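Local coordinates for protein cytochrome P450 monooxygenase (Rhodococcus sp. ECU0066, PDB 6KBH) that probably acts as a self-sufficient monooxygenase, in which FMN and a [2Fe-2S] cluster would pass electrons to the heme of its P450 domain, at residues A[75-80]-A[354-359]; A[94-99]-A[127-132]; A[153-158]-A[185-190]. All coordinates share one frame; numbering follows the deposited sequence.

How the interactions relate
From the N terminus, strand 76-78 comes first and waits longest for its partner: interaction 1 closes only at 354-359, a loop of 273 residues that takes in much of the P450 helical region. The other two contacts lie within that loop, one after the other. Interaction 2 ties 94-99 back to 127-132, just before helix 133-139; interaction 3 then pairs helix 153-164 with helix 183-192. Interactions 1 and 2 both reach the same mixed sheet, with centres about 18 Å apart, whereas interaction 3 belongs to the helical part, its centre about 30 Å from that of interaction 2. Interactions 1 and 2 lie by heme-binding residues; interaction 3 joins two core helices.

Interaction 1 (A[75-80]-A[354-359]); sequences YWVVTR and LIVNSS
The Tyr-75 ring turns an edge to Leu-354: its CD2 stands 3.9 Å from Leu-354 N, near the ring plane, and the two side chains cross at about a right angle. The indole of Trp-76 leaves the contact instead and meets the ring of Tyr-69. The two segments form a parallel ladder in the mixed beta sheet of the cytochrome P450 fold, with strand 76-78 beside strand 352-355. Leu-354 makes two backbone bonds to the same strand, its N-H to Trp-76 O (2.8 Å) and its O from Val-78 N (2.9 Å). Val-356 N then reaches Val-78 O (3.0 Å, 176° at the hydrogen). Val-77 and Leu-354 share one face of the sheet, and there Val-77 CG1 meets Val-356 CG2 at 3.8 Å. Val-78 and Ile-355 share the other, where Val-78 CB lies 4.0 Å from Ile-355 CG2. With Ile-355 CG1 between its backbone N and carbonyl carbon (chi1 57°), that branch turns away from 75-80 while CG2 stays against Val-78. The side chain touches Phe-88 of helix 81-89 and the heme-binding Arg-334, which places this face of the sheet beside the heme pocket. Past the last rung, helix 357-360 begins and the next bond comes from a side chain. Ser-359 OG, which also bonds Arg-62 NH1, donates to Thr-79 O at 2.7 Å, tilted 29° from the carbonyl plane.

Interaction 2 (A[94-99]-A[127-132]); sequences FSPSIA and NEDEPA
Asp-129 aims its carboxylate at the hydroxyl of Ser-95, which lies almost evenly before both oxygens: Ser-95 OG is 2.9 Å from Asp-129 OD1 and 3.0 Å from OD2, a weak hydrogen bond at most to either one, since a single hydroxyl proton serves them. Ser-95 OG is anti to its backbone N (chi1 167°), whereas Ser-97 OG is anti to its carbonyl carbon, and these rotations bring both hydroxyls to the same carboxylate; Ser-97 OG stands 3.2 Å from Asp-129 OD1. Between the two serines, the Pro-96 ring crosses the Asp-129 side chain obliquely, its CG against Glu-128 O at 3.7 Å. The carbonyl of Pro-96 is met by two groups: the backbone N of Ala-99 bonds it, and Asn-127 CA approaches at 3.4 Å in a CA-H...O contact. Asn-127 also brings its amide ND2 to Ala-99 CB (3.7 Å), alongside the turn. Glu-128 points the other way and bonds Tyr-271 OH, while Glu-130 OE2 bonds ND1 of His-133, itself a heme-binding residue. Pro-96 also touches Arg-334 and His-391, both of which bind the heme. The contact thus draws the two ends of the connection between helix 81-89 and helix 133-139, the B-C loop region of cytochrome P450s, together beside the heme pocket.

Interaction 3 (A[153-158]-A[185-190]); sequences EPMVRR and LTVALH
Met-155 reaches across to lie between Val-187 and His-190, and these three residues bury more surface here than any others. Its CG is anti to the backbone N (chi1 169°), and two further bends fold the thioether along the opposing helix. SD rests on Val-187 CB at 3.6 Å, while the terminal CE meets His-190 CB at the same distance of 3.6 Å. Nearer the backbone, Met-155 CG makes an off-centre CH-pi contact with the imidazole, 4.2 Å from the His-190 ring centroid; the sulfur stands obliquely to the same ring. An alanine in place of Met-155 would probably open a gap between the helices, leaving Val-187 without its sulfur partner and the His-190 ring freer to turn. Val-187 is flanked a second time, by Val-156, with CB of Val-156 4.2 Å from CG1 of Val-187. Farther along the helix, Arg-158 turns the edge of its guanidinium to the imidazole, NH2 lying 3.8 Å from His-190 NE2 and the two planes standing 86° apart; Arg-158 NH1 forms a salt bridge with Glu-162. Val-156 also touches Ile-405, and Val-187 touches Glu-402, both on helix 396-413. The two segment axes run roughly antiparallel (154°) with a closest approach of 10.1 Å, consistent with the D and E helices in the four-helix bundle of the P450 core.

Interaction 1 (A[75-80]-A[354-359])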
loop_
_atom_site.group_PDB
_atom_site.type_symbol
_atom_site.label_atom_id
_atom_site.label_comp_id
_atom_site.label_asym_id
_atom_site.label_seq_id
_atom_site.Cartn_x
_atom_site.Cartn_y
_atom_site.Cartn_z
ATOM N N TYR A 75 10.625 9.434 30.144
ATOM C CA TYR A 75 11.063 9.708 28.784
ATOM C C TYR A 75 10.745 11.133 28.356
ATOM O O TYR A 75 9.927 11.832 28.959
ATOM C CB TYR A 75 10.411 8.760 27.767
ATOM C CG TYR A 75 10.697 7.278 27.911
ATOM C CD1 TYR A 75 11.240 6.742 29.075
ATOM C CD2 TYR A 75 10.421 6.414 26.865
ATOM C CE1 TYR A 75 11.491 5.386 29.189
ATOM C CE2 TYR A 75 10.674 5.068 26.967
ATOM C CZ TYR A 75 11.206 4.554 28.128
ATOM O OH TYR A 75 11.451 3.205 28.215
ATOM N N TRP A 76 11.401 11.537 27.274
ATOM C CA TRP A 76 11.014 12.705 26.501
ATOM C C TRP A 76 9.977 12.287 25.467
ATOM O O TRP A 76 10.095 11.225 24.853
ATOM C CB TRP A 76 12.240 13.314 25.818
ATOM C CG TRP A 76 13.323 13.657 26.791
ATOM C CD1 TRP A 76 14.127 12.783 27.469
ATOM C CD2 TRP A 76 13.720 14.967 27.201
ATOM N NE1 TRP A 76 14.998 13.471 28.278
ATOM C CE2 TRP A 76 14.769 14.814 28.131
ATOM C CE3 TRP A 76 13.288 16.257 26.874
ATOM C CZ2 TRP A 76 15.395 15.902 28.736
ATOM C CZ3 TRP A 76 13.911 17.336 27.476
ATOM C CH2 TRP A 76 14.954 17.151 28.397
ATOM N N VAL A 77 8.954 13.117 25.287
ATOM C CA VAL A 77 7.806 12.792 24.449
ATOM C C VAL A 77 7.897 13.591 23.157
ATOM O O VAL A 77 8.144 14.803 23.185
ATOM C CB VAL A 77 6.480 13.072 25.174
ATOM C CG1 VAL A 77 5.304 12.577 24.348
ATOM C CG2 VAL A 77 6.483 12.425 26.541
ATOM N N VAL A 78 7.694 12.910 22.030
ATOM C CA VAL A 78 7.775 13.506 20.703
ATOM C C VAL A 78 6.445 13.280 20.005
ATOM O O VAL A 78 5.946 12.151 19.948
ATOM C CB VAL A 78 8.941 12.925 19.886
ATOM C CG1 VAL A 78 9.013 13.585 18.515
ATOM C CG2 VAL A 78 10.242 13.117 20.643
ATOM N N THR A 79 5.886 14.352 19.463
ATOM C CA THR A 79 4.461 14.419 19.216
ATOM C C THR A 79 4.086 14.650 17.756
ATOM O O THR A 79 3.073 14.097 17.321
ATOM C CB THR A 79 3.866 15.503 20.128
ATOM O OG1 THR A 79 3.717 14.969 21.452
ATOM C CG2 THR A 79 2.549 16.011 19.649
ATOM N N ARG A 80 4.910 15.341 16.964
ATOM C CA ARG A 80 4.538 15.699 15.599
ATOM C C ARG A 80 5.175 14.764 14.563
ATOM O O ARG A 80 6.250 14.200 14.775
ATOM C CB ARG A 80 4.909 17.159 15.323
ATOM C CG ARG A 80 4.131 18.106 16.228
ATOM C CD ARG A 80 3.913 19.493 15.651
ATOM N NE ARG A 80 5.088 20.345 15.780
ATOM C CZ ARG A 80 5.032 21.659 15.968
ATOM N NH1 ARG A 80 3.858 22.269 16.066
ATOM N NH2 ARG A 80 6.151 22.361 16.072
ATOM N N LEU A 354 9.823 8.696 23.777
ATOM C CA LEU A 354 8.485 8.166 23.534
ATOM C C LEU A 354 7.934 8.896 22.315
ATOM O O LEU A 354 7.464 10.033 22.422
ATOM C CB LEU A 354 7.577 8.348 24.742
ATOM C CG LEU A 354 6.263 7.586 24.580
ATOM C CD1 LEU A 354 6.540 6.092 24.526
ATOM C CD2 LEU A 354 5.284 7.912 25.694
ATOM N N ILE A 355 7.995 8.245 21.158
ATOM C CA ILE A 355 7.572 8.845 19.900
ATOM C C ILE A 355 6.150 8.369 19.615
ATOM O O ILE A 355 5.911 7.190 19.335
ATOM C CB ILE A 355 8.554 8.518 18.766
ATOM C CG1 ILE A 355 8.740 7.008 18.581
ATOM C CG2 ILE A 355 9.908 9.148 19.070
ATOM C CD1 ILE A 355 9.930 6.639 17.715
ATOM N N VAL A 356 5.191 9.287 19.701
ATOM C CA VAL A 356 3.773 8.926 19.741
ATOM C C VAL A 356 3.304 8.786 18.296
ATOM O O VAL A 356 2.909 9.758 17.647
ATOM C CB VAL A 356 2.946 9.939 20.531
ATOM C CG1 VAL A 356 1.517 9.452 20.684
ATOM C CG2 VAL A 356 3.575 10.185 21.896
ATOM N N ASN A 357 3.354 7.546 17.791
ATOM C CA ASN A 357 2.828 7.249 16.462
ATOM C C ASN A 357 1.378 7.693 16.334
ATOM O O ASN A 357 0.959 8.193 15.281
ATOM C CB ASN A 357 2.931 5.747 16.172
ATOM C CG ASN A 357 4.307 5.183 16.461
ATOM O OD1 ASN A 357 4.719 5.083 17.618
ATOM N ND2 ASN A 357 5.012 4.775 15.411
ATOM N N SER A 358 0.594 7.501 17.398
ATOM C CA SER A 358 -0.821 7.852 17.346
ATOM C C SER A 358 -1.008 9.352 17.165
ATOM O O SER A 358 -1.913 9.790 16.447
ATOM C CB SER A 358 -1.527 7.372 18.614
ATOM O OG SER A 358 -2.930 7.513 18.492
ATOM N N SER A 359 -0.164 10.156 17.811
ATOM C CA SER A 359 -0.236 11.597 17.609
ATOM C C SER A 359 0.253 11.973 16.218
ATOM O O SER A 359 -0.345 12.827 15.555
ATOM C CB SER A 359 0.576 12.322 18.681
ATOM O OG SER A 359 0.667 13.706 18.401
#

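Interaction 2 (A[94-99]-A[127-132])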
loop_
_atom_site.group_PDB
_atom_site.type_symbol
_atom_site.label_atom_id
_atom_site.label_comp_id
_atom_site.label_asym_id
_atom_site.label_seq_id
_atom_site.Cartn_x
_atom_site.Cartn_y
_atom_site.Cartn_z
ATOM N N PHE A 94 19.240 7.468 17.179
ATOM C CA PHE A 94 18.152 6.965 18.013
ATOM C C PHE A 94 18.121 5.443 17.888
ATOM O O PHE A 94 17.605 4.901 16.905
ATOM C CB PHE A 94 16.829 7.602 17.607
ATOM C CG PHE A 94 16.881 9.101 17.536
ATOM C CD1 PHE A 94 17.002 9.858 18.691
ATOM C CD2 PHE A 94 16.819 9.757 16.316
ATOM C CE1 PHE A 94 17.053 11.240 18.633
ATOM C CE2 PHE A 94 16.870 11.141 16.250
ATOM C CZ PHE A 94 16.986 11.882 17.410
ATOM N N SER A 95 18.675 4.758 18.896
ATOM C CA SER A 95 18.848 3.312 18.883
ATOM C C SER A 95 17.573 2.606 19.343
ATOM O O SER A 95 16.900 3.076 20.263
ATOM C CB SER A 95 20.010 2.910 19.786
ATOM O OG SER A 95 20.007 1.514 20.021
ATOM N N PRO A 96 17.223 1.477 18.723
ATOM C CA PRO A 96 16.077 0.693 19.204
ATOM C C PRO A 96 16.441 -0.226 20.360
ATOM O O PRO A 96 15.714 -1.181 20.643
ATOM C CB PRO A 96 15.661 -0.107 17.964
ATOM C CG PRO A 96 16.944 -0.307 17.222
ATOM C CD PRO A 96 17.772 0.939 17.464
ATOM N N SER A 97 17.579 0.043 21.012
ATOM C CA SER A 97 18.019 -0.763 22.150
ATOM C C SER A 97 16.900 -0.986 23.161
ATOM O O SER A 97 16.772 -2.079 23.723
ATOM C CB SER A 97 19.209 -0.090 22.839
ATOM O OG SER A 97 20.306 0.064 21.956
ATOM N N ILE A 98 16.075 0.031 23.393
ATOM C CA ILE A 98 15.081 0.001 24.460
ATOM C C ILE A 98 13.691 -0.365 23.933
ATOM O O ILE A 98 12.699 -0.183 24.638
ATOM C CB ILE A 98 15.044 1.333 25.220
ATOM C CG1 ILE A 98 14.764 2.478 24.243
ATOM C CG2 ILE A 98 16.356 1.558 25.958
ATOM C CD1 ILE A 98 14.294 3.749 24.903
ATOM N N ALA A 99 13.609 -0.903 22.711
ATOM C CA ALA A 99 12.320 -1.074 22.041
ATOM C C ALA A 99 11.357 -1.939 22.852
ATOM O O ALA A 99 10.153 -1.657 22.897
ATOM C CB ALA A 99 12.527 -1.672 20.650
ATOM N N ASN A 127 15.150 -4.978 18.625
ATOM C CA ASN A 127 16.122 -4.405 19.537
ATOM C C ASN A 127 17.505 -4.273 18.925
ATOM O O ASN A 127 18.325 -3.512 19.447
ATOM C CB ASN A 127 16.237 -5.293 20.769
ATOM C CG ASN A 127 14.920 -5.858 21.177
ATOM O OD1 ASN A 127 14.811 -7.032 21.525
ATOM N ND2 ASN A 127 13.904 -5.012 21.179
ATOM N N GLU A 128 17.788 -5.011 17.857
ATOM C CA GLU A 128 19.154 -5.105 17.369
ATOM C C GLU A 128 19.635 -3.767 16.845
ATOM O O GLU A 128 18.983 -3.143 16.003
ATOM C CB GLU A 128 19.260 -6.140 16.260
ATOM C CG GLU A 128 18.791 -7.492 16.653
ATOM C CD GLU A 128 19.347 -8.550 15.747
ATOM O OE1 GLU A 128 20.544 -8.472 15.400
ATOM O OE2 GLU A 128 18.571 -9.436 15.349
ATOM N N ASP A 129 20.789 -3.342 17.331
ATOM C CA ASP A 129 21.453 -2.225 16.701
ATOM C C ASP A 129 22.152 -2.689 15.431
ATOM O O ASP A 129 22.220 -3.881 15.116
ATOM C CB ASP A 129 22.461 -1.586 17.651
ATOM C CG ASP A 129 21.800 -0.867 18.802
ATOM O OD1 ASP A 129 20.603 -1.125 19.052
ATOM O OD2 ASP A 129 22.470 -0.038 19.447
ATOM N N GLU A 130 22.660 -1.723 14.693
ATOM C CA GLU A 130 23.594 -2.008 13.629
ATOM C C GLU A 130 24.972 -2.265 14.233
ATOM O O GLU A 130 25.258 -1.826 15.348
ATOM C CB GLU A 130 23.619 -0.842 12.645
ATOM C CG GLU A 130 22.260 -0.547 12.028
ATOM C CD GLU A 130 21.672 -1.748 11.301
ATOM O OE1 GLU A 130 22.448 -2.556 10.747
ATOM O OE2 GLU A 130 20.430 -1.890 11.289
ATOM N N PRO A 131 25.852 -2.985 13.521
ATOM C CA PRO A 131 25.681 -3.504 12.158
ATOM C C PRO A 131 25.020 -4.882 12.058
ATOM O O PRO A 131 24.949 -5.430 10.960
ATOM C CB PRO A 131 27.118 -3.567 11.644
ATOM C CG PRO A 131 27.922 -3.867 12.862
ATOM C CD PRO A 131 27.217 -3.216 14.027
ATOM N N ALA A 132 24.534 -5.429 13.172
ATOM C CA ALA A 132 23.969 -6.774 13.137
ATOM C C ALA A 132 22.573 -6.810 12.524
ATOM O O ALA A 132 22.189 -7.825 11.931
ATOM C CB ALA A 132 23.933 -7.365 14.547
#

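Interaction 3 (A[153-158]-A[185-190])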
loop_
_atom_site.group_PDB
_atom_site.type_symbol
_atom_site.label_atom_id
_atom_site.label_comp_id
_atom_site.label_asym_id
_atom_site.label_seq_id
_atom_site.Cartn_x
_atom_site.Cartn_y
_atom_site.Cartn_z
ATOM N N GLU A 153 -2.422 -16.944 1.699
ATOM C CA GLU A 153 -3.760 -16.362 1.625
ATOM C C GLU A 153 -4.894 -17.374 1.774
ATOM O O GLU A 153 -5.923 -17.013 2.371
ATOM C CB GLU A 153 -3.915 -15.572 0.318
ATOM C CG GLU A 153 -5.225 -14.802 0.233
ATOM C CD GLU A 153 -5.221 -13.741 -0.846
ATOM O OE1 GLU A 153 -4.147 -13.482 -1.435
ATOM O OE2 GLU A 153 -6.299 -13.170 -1.113
ATOM N N PRO A 154 -4.809 -18.609 1.262
ATOM C CA PRO A 154 -5.882 -19.572 1.558
ATOM C C PRO A 154 -5.942 -19.969 3.023
ATOM O O PRO A 154 -7.038 -20.234 3.535
ATOM C CB PRO A 154 -5.538 -20.773 0.664
ATOM C CG PRO A 154 -4.698 -20.204 -0.423
ATOM C CD PRO A 154 -3.887 -19.136 0.238
ATOM N N MET A 155 -4.800 -20.018 3.711
ATOM C CA MET A 155 -4.780 -20.460 5.102
ATOM C C MET A 155 -5.530 -19.490 6.010
ATOM O O MET A 155 -6.278 -19.915 6.898
ATOM C CB MET A 155 -3.335 -20.633 5.569
ATOM C CG MET A 155 -3.158 -20.831 7.068
ATOM S SD MET A 155 -2.957 -19.283 7.976
ATOM C CE MET A 155 -1.469 -18.627 7.225
ATOM N N VAL A 156 -5.332 -18.184 5.812
ATOM C CA VAL A 156 -5.985 -17.204 6.673
ATOM C C VAL A 156 -7.475 -17.122 6.365
ATOM O O VAL A 156 -8.292 -16.905 7.268
ATOM C CB VAL A 156 -5.289 -15.836 6.540
ATOM C CG1 VAL A 156 -5.069 -15.490 5.083
ATOM C CG2 VAL A 156 -6.091 -14.743 7.237
ATOM N N ARG A 157 -7.861 -17.302 5.099
ATOM C CA ARG A 157 -9.280 -17.343 4.764
ATOM C C ARG A 157 -9.960 -18.543 5.414
ATOM O O ARG A 157 -11.103 -18.444 5.876
ATOM C CB ARG A 157 -9.460 -17.376 3.247
ATOM C CG ARG A 157 -9.113 -16.070 2.556
ATOM C CD ARG A 157 -9.388 -16.148 1.067
ATOM N NE ARG A 157 -9.148 -14.871 0.406
ATOM C CZ ARG A 157 -10.040 -13.889 0.343
ATOM N NH1 ARG A 157 -11.233 -14.038 0.906
ATOM N NH2 ARG A 157 -9.739 -12.759 -0.279
ATOM N N ARG A 158 -9.274 -19.688 5.446
ATOM C CA ARG A 158 -9.798 -20.856 6.151
ATOM C C ARG A 158 -9.982 -20.560 7.634
ATOM O O ARG A 158 -11.051 -20.809 8.202
ATOM C CB ARG A 158 -8.863 -22.050 5.948
ATOM C CG ARG A 158 -9.315 -23.327 6.647
ATOM C CD ARG A 158 -8.334 -24.474 6.423
ATOM N NE ARG A 158 -7.095 -24.309 7.181
ATOM C CZ ARG A 158 -6.938 -24.676 8.449
ATOM N NH1 ARG A 158 -7.945 -25.228 9.112
ATOM N NH2 ARG A 158 -5.774 -24.490 9.057
ATOM N N LEU A 185 -3.026 -15.216 16.039
ATOM C CA LEU A 185 -2.057 -16.106 16.662
ATOM C C LEU A 185 -1.831 -17.349 15.811
ATOM O O LEU A 185 -0.689 -17.780 15.616
ATOM C CB LEU A 185 -2.528 -16.482 18.067
ATOM C CG LEU A 185 -1.639 -17.424 18.876
ATOM C CD1 LEU A 185 -0.237 -16.851 19.024
ATOM C CD2 LEU A 185 -2.259 -17.690 20.238
ATOM N N THR A 186 -2.913 -17.936 15.286
ATOM C CA THR A 186 -2.788 -19.169 14.514
ATOM C C THR A 186 -2.055 -18.932 13.197
ATOM O O THR A 186 -1.155 -19.699 12.836
ATOM C CB THR A 186 -4.166 -19.787 14.252
ATOM O OG1 THR A 186 -5.035 -18.811 13.664
ATOM C CG2 THR A 186 -4.783 -20.319 15.547
ATOM N N VAL A 187 -2.428 -17.881 12.459
ATOM C CA VAL A 187 -1.775 -17.658 11.172
ATOM C C VAL A 187 -0.309 -17.303 11.377
ATOM O O VAL A 187 0.535 -17.619 10.530
ATOM C CB VAL A 187 -2.504 -16.577 10.347
ATOM C CG1 VAL A 187 -4.013 -16.765 10.412
ATOM C CG2 VAL A 187 -2.097 -15.196 10.783
ATOM N N ALA A 188 0.024 -16.656 12.497
ATOM C CA ALA A 188 1.429 -16.426 12.799
ATOM C C ALA A 188 2.160 -17.750 12.951
ATOM O O ALA A 188 3.249 -17.933 12.399
ATOM C CB ALA A 188 1.576 -15.576 14.060
ATOM N N LEU A 189 1.552 -18.706 13.655
ATOM C CA LEU A 189 2.148 -20.033 13.744
ATOM C C LEU A 189 2.281 -20.661 12.361
ATOM O O LEU A 189 3.318 -21.252 12.038
ATOM C CB LEU A 189 1.320 -20.915 14.677
ATOM C CG LEU A 189 1.400 -20.451 16.133
ATOM C CD1 LEU A 189 0.348 -21.136 16.973
ATOM C CD2 LEU A 189 2.789 -20.698 16.699
ATOM N N HIS A 190 1.258 -20.512 11.514
ATOM C CA HIS A 190 1.341 -21.053 10.161
ATOM C C HIS A 190 2.362 -20.297 9.317
ATOM O O HIS A 190 3.063 -20.902 8.496
ATOM C CB HIS A 190 -0.034 -21.027 9.494
ATOM C CG HIS A 190 -0.910 -22.184 9.868
ATOM N ND1 HIS A 190 -0.577 -23.492 9.589
ATOM C CD2 HIS A 190 -2.113 -22.227 10.489
ATOM C CE1 HIS A 190 -1.533 -24.292 10.029
ATOM N NE2 HIS A 190 -2.476 -23.549 10.578
#